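Local coordinates for uncharacterized protein (Mycobacterium tuberculosis, PDB 6Y56), which acts as a nucleotidyltransferase toxin of a toxin-antitoxin system and inhibits growth by inactivating tRNA acceptor stems, at residues A[84-89]-A[96-101]. Sequence-based numbering, arbitrary orientation.
Sequences ELIDGA and FGVQST
Asp-87 reaches across to the strand with its carboxylate, and OD1 accepts the backbone N-H of Val-98 at an N-to-OD1 distance of 3.0 Å. The bond is fairly straight (164° at the hydrogen), and the amide comes from above the carboxylate plane, 36° out of it. With CG set anti to the backbone N (chi1 -164°), OD1 also comes close to the CA of Gly-97, while CB of Asp-87 packs on Val-98 CG2 at 3.6 Å. Two backbone bonds continue the seam: Gly-88 N donates to Phe-96 O over 2.8 Å in a noticeably bent bond, and Phe-96 N returns a bond of 2.9 Å to Ala-89 O. That carbonyl oxygen also lies at the edge of the Phe-96 ring, near its plane and 3.5 Å from CD2.

The segment 84-89 is the end of helix 76-86 running into a type II beta turn from Ile-86 to Ala-89, closed by Ala-89 N on Ile-86 O. Gly-88 takes the positive phi of the third turn position, a conformation that glycine reaches readily. The turn leads into the short edge strand 90-91, which pairs antiparallel with strand 94-100 of the mixed sheet, consistent with a nucleotidyltransferase core.

Alongside these bonds, Ile-86 turns CG2 onto Val-98 CG1 at 3.7 Å, the two side chains crossing at about a right angle, and more loosely onto CB of Phe-96. Farther out, Phe-96 touches Val-112 of the adjoining strand 107-114 and Leu-31 of helix 19-38, and Val-98 touches Trp-108 and Leu-110. Ala-89 meets Leu-34 of helix 19-38.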
loop_
_atom_site.group_PDB
_atom_site.type_symbol
_atom_site.label_atom_id
_atom_site.label_comp_id
_atom_site.label_asym_id
_atom_site.label_seq_id
_atom_site.Cartn_x
_atom_site.Cartn_y
_atom_site.Cartn_z
ATOM N N GLU A 84 -0.066 -6.444 -19.407
ATOM C CA GLU A 84 -0.106 -6.208 -20.850
ATOM C C GLU A 84 -0.822 -4.904 -21.165
ATOM O O GLU A 84 -0.443 -4.186 -22.098
ATOM C CB GLU A 84 -0.811 -7.358 -21.569
ATOM C CG GLU A 84 -0.045 -8.670 -21.639
ATOM C CD GLU A 84 -0.717 -9.660 -22.579
ATOM O OE1 GLU A 84 -1.294 -9.213 -23.597
ATOM O OE2 GLU A 84 -0.687 -10.878 -22.309
ATOM N N LEU A 85 -1.849 -4.573 -20.381
ATOM C CA LEU A 85 -2.580 -3.334 -20.600
ATOM C C LEU A 85 -1.721 -2.126 -20.263
ATOM O O LEU A 85 -1.702 -1.147 -21.019
ATOM C CB LEU A 85 -3.852 -3.339 -19.763
ATOM C CG LEU A 85 -4.708 -2.091 -19.880
ATOM C CD1 LEU A 85 -5.168 -1.906 -21.321
ATOM C CD2 LEU A 85 -5.895 -2.200 -18.941
ATOM N N ILE A 86 -1.002 -2.177 -19.139
ATOM C CA ILE A 86 -0.176 -1.048 -18.716
ATOM C C ILE A 86 0.949 -0.807 -19.711
ATOM O O ILE A 86 1.194 0.331 -20.133
ATOM C CB ILE A 86 0.382 -1.292 -17.305
ATOM C CG1 ILE A 86 -0.754 -1.323 -16.277
ATOM C CG2 ILE A 86 1.394 -0.202 -16.950
ATOM C CD1 ILE A 86 -0.298 -1.708 -14.887
ATOM N N ASP A 87 1.655 -1.873 -20.095
ATOM C CA ASP A 87 2.889 -1.722 -20.856
ATOM C C ASP A 87 2.615 -1.139 -22.242
ATOM O O ASP A 87 1.925 -1.750 -23.065
ATOM C CB ASP A 87 3.609 -3.061 -20.963
ATOM C CG ASP A 87 5.043 -2.906 -21.396
ATOM O OD1 ASP A 87 5.717 -1.958 -20.952
ATOM O OD2 ASP A 87 5.500 -3.740 -22.204
ATOM N N GLY A 88 3.169 0.038 -22.498
ATOM C CA GLY A 88 2.984 0.721 -23.759
ATOM C C GLY A 88 1.737 1.574 -23.845
ATOM O O GLY A 88 1.530 2.227 -24.875
ATOM N N ALA A 89 0.912 1.595 -22.802
ATOM C CA ALA A 89 -0.345 2.325 -22.839
ATOM C C ALA A 89 -0.107 3.829 -22.788
ATOM O O ALA A 89 0.850 4.318 -22.174
ATOM C CB ALA A 89 -1.224 1.926 -21.650
ATOM N N PHE A 96 3.150 4.795 -20.477
ATOM C CA PHE A 96 3.560 3.919 -19.392
ATOM C C PHE A 96 4.344 2.735 -19.928
ATOM O O PHE A 96 4.122 2.273 -21.047
ATOM C CB PHE A 96 2.341 3.391 -18.646
ATOM C CG PHE A 96 1.503 4.484 -18.046
ATOM C CD1 PHE A 96 1.779 4.964 -16.772
ATOM C CD2 PHE A 96 0.478 5.072 -18.765
ATOM C CE1 PHE A 96 1.023 5.979 -16.215
ATOM C CE2 PHE A 96 -0.282 6.094 -18.198
ATOM C CZ PHE A 96 0.000 6.547 -16.932
ATOM N N GLY A 97 5.252 2.243 -19.104
ATOM C CA GLY A 97 5.938 0.998 -19.394
ATOM C C GLY A 97 6.214 0.282 -18.094
ATOM O O GLY A 97 6.408 0.911 -17.047
ATOM N N VAL A 98 6.204 -1.044 -18.151
ATOM C CA VAL A 98 6.543 -1.863 -16.998
ATOM C C VAL A 98 7.610 -2.866 -17.399
ATOM O O VAL A 98 7.548 -3.452 -18.486
ATOM C CB VAL A 98 5.320 -2.559 -16.355
ATOM C CG1 VAL A 98 4.514 -1.556 -15.509
ATOM C CG2 VAL A 98 4.448 -3.224 -17.416
ATOM N N GLN A 99 8.587 -3.056 -16.519
ATOM C CA GLN A 99 9.658 -4.021 -16.707
ATOM C C GLN A 99 9.670 -4.958 -15.509
ATOM O O GLN A 99 9.635 -4.508 -14.363
ATOM C CB GLN A 99 11.005 -3.313 -16.806
ATOM C CG GLN A 99 12.145 -4.268 -17.096
ATOM C CD GLN A 99 13.438 -3.553 -17.416
ATOM O OE1 GLN A 99 14.187 -3.972 -18.303
ATOM N NE2 GLN A 99 13.712 -2.465 -16.697
ATOM N N SER A 100 9.710 -6.256 -15.775
ATOM C CA SER A 100 9.688 -7.232 -14.696
ATOM C C SER A 100 10.972 -7.143 -13.884
ATOM O O SER A 100 12.066 -7.011 -14.440
ATOM C CB SER A 100 9.563 -8.633 -15.290
ATOM O OG SER A 100 9.410 -9.605 -14.271
ATOM N N THR A 101 10.839 -7.199 -12.559
ATOM C CA THR A 101 12.005 -7.243 -11.691
ATOM C C THR A 101 12.304 -8.639 -11.174
ATOM O O THR A 101 13.376 -8.845 -10.600
ATOM C CB THR A 101 11.835 -6.299 -10.496
ATOM O OG1 THR A 101 10.720 -6.731 -9.705
ATOM C CG2 THR A 101 11.614 -4.869 -10.966
#